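Exosome complex component Rrp42 (Archaeoglobus fulgidus, PDB 3M7N) probably serves as a non-catalytic subunit of the RNA-degrading archaeal exosome, helping to shape the active site of its Rrp41 partner. Local coordinates at residues 13-16 against 17-20; 119-122 against 123-126; 198-202 against 203-207. All coordinates share one frame; numbering follows the deposited sequence.

Contact 1. Residues 13-16 against 17-20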
ATOM      1  N   TYR H  13     -15.461 -10.383  32.063  1.00 33.48           N
ATOM      2  CA  TYR H  13     -14.997 -10.295  33.435  1.00 35.04           C
ATOM      3  C   TYR H  13     -15.109  -8.865  33.988  1.00 33.13           C
ATOM      4  O   TYR H  13     -15.644  -8.652  35.072  1.00 33.18           O
ATOM      5  CB  TYR H  13     -13.564 -10.805  33.559  1.00 32.03           C
ATOM      6  CG  TYR H  13     -13.117 -10.882  34.998  1.00 37.00           C
ATOM      7  CD1 TYR H  13     -13.754 -11.729  35.892  1.00 39.95           C
ATOM      8  CD2 TYR H  13     -12.068 -10.102  35.468  1.00 35.26           C
ATOM      9  CE1 TYR H  13     -13.362 -11.796  37.215  1.00 40.57           C
ATOM     10  CE2 TYR H  13     -11.668 -10.167  36.784  1.00 35.92           C
ATOM     11  CZ  TYR H  13     -12.317 -11.014  37.656  1.00 42.43           C
ATOM     12  OH  TYR H  13     -11.918 -11.086  38.971  1.00 42.89           O
ATOM     13  N   VAL H  14     -14.611  -7.897  33.230  1.00 29.44           N
ATOM     14  CA  VAL H  14     -14.754  -6.496  33.581  1.00 29.35           C
ATOM     15  C   VAL H  14     -16.224  -6.125  33.736  1.00 31.66           C
ATOM     16  O   VAL H  14     -16.603  -5.473  34.697  1.00 33.03           O
ATOM     17  CB  VAL H  14     -14.130  -5.592  32.521  1.00 28.74           C
ATOM     18  CG1 VAL H  14     -14.409  -4.138  32.835  1.00 31.62           C
ATOM     19  CG2 VAL H  14     -12.628  -5.852  32.416  1.00 29.75           C
ATOM     20  N   LEU H  15     -17.059  -6.549  32.799  1.00 31.27           N
ATOM     21  CA  LEU H  15     -18.462  -6.167  32.853  1.00 35.07           C
ATOM     22  C   LEU H  15     -19.153  -6.797  34.053  1.00 32.79           C
ATOM     23  O   LEU H  15     -20.024  -6.188  34.674  1.00 33.16           O
ATOM     24  CB  LEU H  15     -19.189  -6.492  31.540  1.00 28.62           C
ATOM     25  CG  LEU H  15     -18.706  -5.624  30.372  1.00 33.14           C
ATOM     26  CD1 LEU H  15     -19.295  -6.065  29.025  1.00 34.28           C
ATOM     27  CD2 LEU H  15     -18.977  -4.131  30.622  1.00 29.52           C
ATOM     28  N   SER H  16     -18.742  -8.007  34.389  1.00 29.56           N
ATOM     29  CA  SER H  16     -19.309  -8.710  35.533  1.00 32.07           C
ATOM     30  C   SER H  16     -18.996  -7.926  36.819  1.00 37.19           C
ATOM     31  O   SER H  16     -19.876  -7.650  37.629  1.00 37.31           O
ATOM     32  CB  SER H  16     -18.766 -10.143  35.583  1.00 32.29           C
ATOM     33  OG  SER H  16     -18.943 -10.731  36.850  1.00 46.77           O
ATOM     34  N   LYS H  17     -17.743  -7.520  36.971  1.00 35.20           N
ATOM     35  CA  LYS H  17     -17.346  -6.719  38.105  1.00 29.35           C
ATOM     36  C   LYS H  17     -18.081  -5.385  38.160  1.00 34.49           C
ATOM     37  O   LYS H  17     -18.489  -4.938  39.245  1.00 32.52           O
ATOM     38  CB  LYS H  17     -15.838  -6.501  38.080  1.00 33.35           C
ATOM     39  CG  LYS H  17     -15.047  -7.798  38.198  1.00 35.91           C
ATOM     40  CD  LYS H  17     -15.203  -8.451  39.555  1.00 31.87           C
ATOM     41  CE  LYS H  17     -14.633  -7.519  40.643  1.00 46.01           C
ATOM     42  NZ  LYS H  17     -14.382  -8.199  41.971  1.00 52.10           N
ATOM     43  N   LEU H  18     -18.249  -4.754  37.001  1.00 26.09           N
ATOM     44  CA  LEU H  18     -18.915  -3.460  36.914  1.00 28.15           C
ATOM     45  C   LEU H  18     -20.362  -3.557  37.394  1.00 35.29           C
ATOM     46  O   LEU H  18     -20.906  -2.615  37.977  1.00 39.36           O
ATOM     47  CB  LEU H  18     -18.917  -2.973  35.471  1.00 31.81           C
ATOM     48  CG  LEU H  18     -18.587  -1.519  35.161  1.00 32.60           C
ATOM     49  CD1 LEU H  18     -19.211  -1.104  33.836  1.00 26.43           C
ATOM     50  CD2 LEU H  18     -19.040  -0.616  36.264  1.00 31.22           C
ATOM     51  N   ARG H  19     -20.984  -4.696  37.116  1.00 33.23           N
ATOM     52  CA  ARG H  19     -22.356  -4.951  37.518  1.00 36.24           C
ATOM     53  C   ARG H  19     -22.465  -4.995  39.031  1.00 35.28           C
ATOM     54  O   ARG H  19     -23.513  -4.705  39.587  1.00 41.70           O
ATOM     55  CB  ARG H  19     -22.868  -6.272  36.909  1.00 34.52           C
ATOM     56  CG  ARG H  19     -23.408  -6.129  35.478  1.00 42.09           C
ATOM     57  CD  ARG H  19     -24.290  -7.309  35.063  1.00 38.26           C
ATOM     58  NE  ARG H  19     -23.551  -8.566  35.120  1.00 46.23           N
ATOM     59  CZ  ARG H  19     -22.774  -9.013  34.135  1.00 46.90           C
ATOM     60  NH1 ARG H  19     -22.642  -8.308  33.011  1.00 38.84           N
ATOM     61  NH2 ARG H  19     -22.122 -10.161  34.276  1.00 44.13           N
ATOM     62  N   ASP H  20     -21.378  -5.376  39.689  1.00 32.58           N
ATOM     63  CA  ASP H  20     -21.332  -5.406  41.140  1.00 30.58           C
ATOM     64  C   ASP H  20     -20.564  -4.202  41.644  1.00 30.70           C
ATOM     65  O   ASP H  20     -19.905  -4.286  42.668  1.00 31.81           O
ATOM     66  CB  ASP H  20     -20.649  -6.683  41.615  1.00 28.40           C
ATOM     67  CG  ASP H  20     -20.788  -6.910  43.117  1.00 36.80           C
ATOM     68  OD1 ASP H  20     -21.826  -6.531  43.703  1.00 37.62           O
ATOM     69  OD2 ASP H  20     -19.854  -7.496  43.712  1.00 35.92           O
TER

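Contact 2. Residues 119-122 against 123-126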
ATOM      1  N   VAL H 119       3.420  27.428  27.195  1.00 32.93           N
ATOM      2  CA  VAL H 119       4.714  27.945  26.779  1.00 34.52           C
ATOM      3  C   VAL H 119       4.514  29.268  26.082  1.00 41.26           C
ATOM      4  O   VAL H 119       3.733  29.363  25.135  1.00 43.78           O
ATOM      5  CB  VAL H 119       5.437  26.999  25.804  1.00 35.90           C
ATOM      6  CG1 VAL H 119       6.693  27.669  25.296  1.00 39.06           C
ATOM      7  CG2 VAL H 119       5.766  25.674  26.476  1.00 28.02           C
ATOM      8  N   ASP H 120       5.210  30.293  26.555  1.00 47.36           N
ATOM      9  CA  ASP H 120       5.083  31.622  25.977  1.00 52.02           C
ATOM     10  C   ASP H 120       5.826  31.672  24.657  1.00 50.32           C
ATOM     11  O   ASP H 120       7.048  31.804  24.627  1.00 53.20           O
ATOM     12  CB  ASP H 120       5.646  32.675  26.931  1.00 56.66           C
ATOM     13  CG  ASP H 120       5.170  34.075  26.602  1.00 56.92           C
ATOM     14  OD1 ASP H 120       5.052  34.880  27.551  1.00 64.27           O
ATOM     15  OD2 ASP H 120       4.894  34.368  25.412  1.00 55.26           O
ATOM     16  N   LEU H 121       5.080  31.572  23.568  1.00 46.61           N
ATOM     17  CA  LEU H 121       5.683  31.459  22.253  1.00 50.04           C
ATOM     18  C   LEU H 121       6.356  32.755  21.828  1.00 58.80           C
ATOM     19  O   LEU H 121       7.386  32.733  21.156  1.00 59.53           O
ATOM     20  CB  LEU H 121       4.640  31.034  21.213  1.00 50.21           C
ATOM     21  CG  LEU H 121       3.947  29.701  21.517  1.00 46.03           C
ATOM     22  CD1 LEU H 121       2.933  29.357  20.434  1.00 44.63           C
ATOM     23  CD2 LEU H 121       4.972  28.591  21.674  1.00 45.02           C
ATOM     24  N   SER H 122       5.776  33.884  22.219  1.00 56.89           N
ATOM     25  CA  SER H 122       6.293  35.174  21.782  1.00 60.04           C
ATOM     26  C   SER H 122       7.671  35.433  22.386  1.00 57.16           C
ATOM     27  O   SER H 122       8.458  36.202  21.843  1.00 61.00           O
ATOM     28  CB  SER H 122       5.309  36.294  22.136  1.00 63.64           C
ATOM     29  OG  SER H 122       5.019  36.292  23.523  1.00 59.92           O
ATOM     30  N   LYS H 123       7.958  34.781  23.507  1.00 56.36           N
ATOM     31  CA  LYS H 123       9.274  34.856  24.124  1.00 53.60           C
ATOM     32  C   LYS H 123      10.284  33.934  23.443  1.00 57.68           C
ATOM     33  O   LYS H 123      11.424  33.807  23.893  1.00 60.13           O
ATOM     34  CB  LYS H 123       9.183  34.503  25.605  1.00 61.21           C
ATOM     35  CG  LYS H 123       8.839  35.675  26.512  1.00 62.76           C
ATOM     36  CD  LYS H 123       8.508  35.189  27.913  1.00 62.26           C
ATOM     37  CE  LYS H 123       8.533  36.321  28.928  1.00 65.88           C
ATOM     38  NZ  LYS H 123       9.922  36.645  29.374  1.00 62.84           N
ATOM     39  N   LEU H 124       9.861  33.288  22.361  1.00 58.62           N
ATOM     40  CA  LEU H 124      10.735  32.371  21.623  1.00 62.74           C
ATOM     41  C   LEU H 124      11.071  32.935  20.258  1.00 59.43           C
ATOM     42  O   LEU H 124      11.435  32.197  19.334  1.00 54.49           O
ATOM     43  CB  LEU H 124      10.088  30.994  21.474  1.00 54.89           C
ATOM     44  CG  LEU H 124      10.002  30.212  22.784  1.00 51.75           C
ATOM     45  CD1 LEU H 124       9.139  28.980  22.616  1.00 51.34           C
ATOM     46  CD2 LEU H 124      11.398  29.843  23.250  1.00 51.42           C
ATOM     47  N   VAL H 125      10.943  34.253  20.149  1.00 56.88           N
ATOM     48  CA  VAL H 125      11.289  34.959  18.930  1.00 58.79           C
ATOM     49  C   VAL H 125      12.751  35.370  18.989  1.00 57.64           C
ATOM     50  O   VAL H 125      13.267  35.724  20.049  1.00 61.60           O
ATOM     51  CB  VAL H 125      10.395  36.192  18.730  1.00 62.30           C
ATOM     52  CG1 VAL H 125      10.788  36.935  17.460  1.00 65.29           C
ATOM     53  CG2 VAL H 125       8.940  35.772  18.663  1.00 62.37           C
ATOM     54  N   ILE H 126      13.422  35.299  17.851  1.00 58.44           N
ATOM     55  CA  ILE H 126      14.833  35.635  17.785  1.00 63.60           C
ATOM     56  C   ILE H 126      15.008  36.833  16.860  1.00 65.37           C
ATOM     57  O   ILE H 126      15.874  37.679  17.062  1.00 63.99           O
ATOM     58  CB  ILE H 126      15.656  34.429  17.289  1.00 61.27           C
ATOM     59  CG1 ILE H 126      15.549  33.277  18.293  1.00 60.41           C
ATOM     60  CG2 ILE H 126      17.107  34.808  17.083  1.00 60.55           C
ATOM     61  CD1 ILE H 126      16.203  31.997  17.835  1.00 57.51           C
TER

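Contact 3. Residues 198-202 against 203-207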
ATOM      1  N   VAL H 198     -12.341   6.218  35.311  1.00 27.56           N
ATOM      2  CA  VAL H 198     -11.210   7.111  35.134  1.00 28.30           C
ATOM      3  C   VAL H 198      -9.936   6.279  35.006  1.00 26.40           C
ATOM      4  O   VAL H 198      -9.749   5.325  35.745  1.00 25.71           O
ATOM      5  CB  VAL H 198     -11.086   8.077  36.329  1.00 27.41           C
ATOM      6  CG1 VAL H 198      -9.769   8.838  36.279  1.00 23.79           C
ATOM      7  CG2 VAL H 198     -12.291   9.036  36.377  1.00 25.66           C
ATOM      8  N   ASP H 199      -9.080   6.637  34.050  1.00 25.93           N
ATOM      9  CA  ASP H 199      -7.784   5.976  33.897  1.00 27.87           C
ATOM     10  C   ASP H 199      -7.922   4.477  33.626  1.00 21.58           C
ATOM     11  O   ASP H 199      -7.447   3.648  34.391  1.00 25.61           O
ATOM     12  CB  ASP H 199      -6.902   6.208  35.129  1.00 23.65           C
ATOM     13  CG  ASP H 199      -5.505   5.671  34.936  1.00 25.85           C
ATOM     14  OD1 ASP H 199      -4.868   5.241  35.919  1.00 26.03           O
ATOM     15  OD2 ASP H 199      -5.045   5.679  33.776  1.00 28.59           O
ATOM     16  N   PRO H 200      -8.593   4.125  32.534  1.00 21.35           N
ATOM     17  CA  PRO H 200      -8.811   2.701  32.256  1.00 23.10           C
ATOM     18  C   PRO H 200      -7.494   1.943  31.999  1.00 25.15           C
ATOM     19  O   PRO H 200      -6.601   2.428  31.292  1.00 24.42           O
ATOM     20  CB  PRO H 200      -9.658   2.733  30.981  1.00 24.41           C
ATOM     21  CG  PRO H 200      -9.221   3.999  30.304  1.00 23.35           C
ATOM     22  CD  PRO H 200      -9.049   4.983  31.430  1.00 20.68           C
ATOM     23  N   SER H 201      -7.371   0.766  32.590  1.00 21.49           N
ATOM     24  CA  SER H 201      -6.272  -0.115  32.265  1.00 25.03           C
ATOM     25  C   SER H 201      -6.535  -0.737  30.874  1.00 30.27           C
ATOM     26  O   SER H 201      -7.637  -0.621  30.322  1.00 25.03           O
ATOM     27  CB  SER H 201      -6.119  -1.208  33.334  1.00 23.54           C
ATOM     28  OG  SER H 201      -7.194  -2.136  33.313  1.00 23.40           O
ATOM     29  N   ARG H 202      -5.523  -1.393  30.317  1.00 28.68           N
ATOM     30  CA  ARG H 202      -5.688  -2.100  29.054  1.00 27.53           C
ATOM     31  C   ARG H 202      -6.751  -3.191  29.199  1.00 27.93           C
ATOM     32  O   ARG H 202      -7.604  -3.365  28.327  1.00 26.06           O
ATOM     33  CB  ARG H 202      -4.339  -2.642  28.558  1.00 28.38           C
ATOM     34  CG  ARG H 202      -4.385  -3.533  27.320  1.00 31.96           C
ATOM     35  CD  ARG H 202      -3.068  -3.438  26.535  1.00 37.64           C
ATOM     36  NE  ARG H 202      -2.839  -4.598  25.668  1.00 51.24           N
ATOM     37  CZ  ARG H 202      -1.708  -4.849  25.000  1.00 45.21           C
ATOM     38  NH1 ARG H 202      -1.613  -5.944  24.262  1.00 42.08           N
ATOM     39  NH2 ARG H 202      -0.669  -4.024  25.071  1.00 39.31           N
ATOM     40  N   GLU H 203      -6.734  -3.893  30.323  1.00 25.60           N
ATOM     41  CA  GLU H 203      -7.721  -4.932  30.552  1.00 25.66           C
ATOM     42  C   GLU H 203      -9.124  -4.353  30.502  1.00 30.79           C
ATOM     43  O   GLU H 203     -10.030  -4.946  29.922  1.00 30.27           O
ATOM     44  CB  GLU H 203      -7.484  -5.593  31.895  1.00 35.23           C
ATOM     45  CG  GLU H 203      -6.166  -6.315  31.973  1.00 39.04           C
ATOM     46  CD  GLU H 203      -6.269  -7.594  32.755  1.00 48.55           C
ATOM     47  OE1 GLU H 203      -5.631  -8.584  32.349  1.00 64.56           O
ATOM     48  OE2 GLU H 203      -6.999  -7.623  33.766  1.00 57.28           O
ATOM     49  N   GLU H 204      -9.299  -3.173  31.087  1.00 28.34           N
ATOM     50  CA  GLU H 204     -10.597  -2.528  31.055  1.00 27.55           C
ATOM     51  C   GLU H 204     -10.969  -2.113  29.639  1.00 27.20           C
ATOM     52  O   GLU H 204     -12.139  -2.151  29.278  1.00 25.77           O
ATOM     53  CB  GLU H 204     -10.673  -1.349  32.042  1.00 26.03           C
ATOM     54  CG  GLU H 204     -10.698  -1.795  33.508  1.00 25.77           C
ATOM     55  CD  GLU H 204     -10.414  -0.656  34.491  1.00 28.64           C
ATOM     56  OE1 GLU H 204     -10.937  -0.699  35.635  1.00 25.59           O
ATOM     57  OE2 GLU H 204      -9.671   0.273  34.115  1.00 24.22           O
ATOM     58  N   MET H 205      -9.980  -1.734  28.834  1.00 25.05           N
ATOM     59  CA  MET H 205     -10.261  -1.316  27.466  1.00 24.86           C
ATOM     60  C   MET H 205     -10.828  -2.476  26.629  1.00 27.20           C
ATOM     61  O   MET H 205     -11.365  -2.260  25.564  1.00 29.48           O
ATOM     62  CB  MET H 205      -9.013  -0.741  26.796  1.00 26.09           C
ATOM     63  CG  MET H 205      -8.521   0.599  27.375  1.00 30.57           C
ATOM     64  SD  MET H 205      -9.734   1.938  27.379  1.00 30.72           S
ATOM     65  CE  MET H 205     -10.117   2.054  25.625  1.00 26.00           C
ATOM     66  N   SER H 206     -10.719  -3.704  27.119  1.00 25.43           N
ATOM     67  CA  SER H 206     -11.311  -4.824  26.413  1.00 30.83           C
ATOM     68  C   SER H 206     -12.801  -4.596  26.171  1.00 29.40           C
ATOM     69  O   SER H 206     -13.400  -5.198  25.301  1.00 31.50           O
ATOM     70  CB  SER H 206     -11.126  -6.100  27.221  1.00 32.65           C
ATOM     71  OG  SER H 206     -11.983  -6.058  28.344  1.00 36.81           O
ATOM     72  N   VAL H 207     -13.405  -3.724  26.959  1.00 31.17           N
ATOM     73  CA  VAL H 207     -14.827  -3.460  26.833  1.00 30.79           C
ATOM     74  C   VAL H 207     -15.177  -2.749  25.533  1.00 30.91           C
ATOM     75  O   VAL H 207     -16.234  -2.983  24.969  1.00 37.46           O
ATOM     76  CB  VAL H 207     -15.359  -2.655  28.048  1.00 33.11           C
ATOM     77  CG1 VAL H 207     -16.793  -2.226  27.812  1.00 31.17           C
ATOM     78  CG2 VAL H 207     -15.254  -3.499  29.326  1.00 34.10           C
TER

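Contact 1. Residues 13-16 against 17-20
R19 bends back along helix 4-19 and lays one face of its guanidinium over the turn before it. NH2 comes 3.6 Å from S16 CB, and S16 CA sits 3.4 Å above the guanidinium plane, toward its rim, with the carbonyl oxygen of L15 on that same side. A bend at chi3 (-60°), after an extended chi2, brings the group back. Two residues before R19, K17 passes over one face of Y13: its CG lies 4.2 Å above the tyrosine ring plane, near the rim, and the bends at chi2 and chi3 carry NZ on to a salt bridge with E22. On the inner side L15 and L18 meet only loosely, L15 CD2 standing 4.4 Å from L18 CD1, and both also rest on V192 of strand 185-192. The backbone bonds are regular until the last turn: K17 N reaches Y13 O at 3.0 Å, with an N-H...O angle of 169°, whereas D20 N to S16 O is weak at 3.4 Å. The chemistry is that of an amphipathic helix end: aliphatic groups set against the sheet, K17 led past Y13 to E22, and R19 over the L15 and S16 backbone, its charge above L15 O, near the helix C-terminus, probably favourable.

Contact 2. Residues 119-122 against 123-126
The aliphatic part of K123 runs past the carboxylate of D120, CD lying 3.5 Å from D120 OD1. Their charged ends do not pair: K123 NZ stays 5.5 Å from D120 OD1, so the contact is one of methylenes against a carboxylate. On the other side of the turn L124 CD1 packs on V119 CG1 at 3.9 Å, the two side chains crossing at about a right angle, with L121 CD2 a little farther off. The backbone turn beneath is closed by L124 N to L121 O at 2.8 Å, the N-H coming from above the carbonyl plane, 57° out of it; K123 N to D120 O is weak. The carboxylate has its own supports. S122 OG, placed between its backbone N and carbonyl carbon (chi1 56°), gives a 2.7 Å bond to the syn side of D120 OD2, and S122 N adds a weak bond to the same oxygen, an Asx turn at the start of this single turn. OD1 forms a salt bridge with R181; together they restrict the rotation of the group. Lying in the connection from helix 100-115 to strand 131-141, the segment sets V119 and L121 against I79 of strand 78-84, while L124 and V125 reach W133 and V132 of strand 131-141.

Contact 3. Residues 198-202 against 203-207
E203 touches the preceding segment where its CB passes 3.7 Å from S201 OG. Its carboxylate leads elsewhere, to a salt bridge between OE1 and K10 of helix 4-19, and the side chain also packs on R38 of the neighbouring exonuclease 1 subunit. E204 follows and turns back on the start of the helix. Its backbone N donates to S201 OG at 3.2 Å, while its own OE2 takes the backbone N-H of S201 at 2.8 Å, with an N-H...O angle of 160°. The two bonds run in opposite senses between the same pair of residues, which makes this a capping box with S201 as N-cap of the short, weakly bonded helix 202-205. S201 OG stands between its backbone N and carbonyl carbon (chi1 69°), which aims it at the amide of E204; the glutamate, extended beyond CG, presents the anti side of OE2 to the S201 N-H. That leaves OE1 for R23, a salt bridge that would help keep the carboxylate charged and fixed in its rotation. At M205 the backbone N bonds S201 O at 3.0 Å, so S201 is tied to the first turn through its N, its OG and its O. The methionine, bent at chi2 and chi3, brings SD 3.6 Å from P200 CG, and the proline also packs on L190 of strand 185-192. S206 ends the turn: its N reaches R202 O only weakly, but its OG points back to E203 O at 2.7 Å, almost in line with the carbonyl, and its N bonds the same oxygen at 3.1 Å. Beyond it V207 turns from the capped segment to V192 of strand 185-192.

Contacts 1 and 3 are neighbours, their centres about 12 Å apart, although far apart in sequence. V14 joins them, its CG1 packing on V207 CG2 at 3.7 Å and its CG2 lying 3.7 Å from E203 O, so the N-terminal helix rests against the short capped helix. Contact 2 lies on the opposite side of the chain's centre, its centre about 50 Å from that of contact 1 and 39 Å from that of contact 3. Its nearest atom is about 7 Å from the bound nucleic acid, against about 22 Å for contact 3 and 31 Å for contact 1. Rrp42 is probably non-catalytic, the active site being Rrp41's, so none of the three is placed in a catalytic centre.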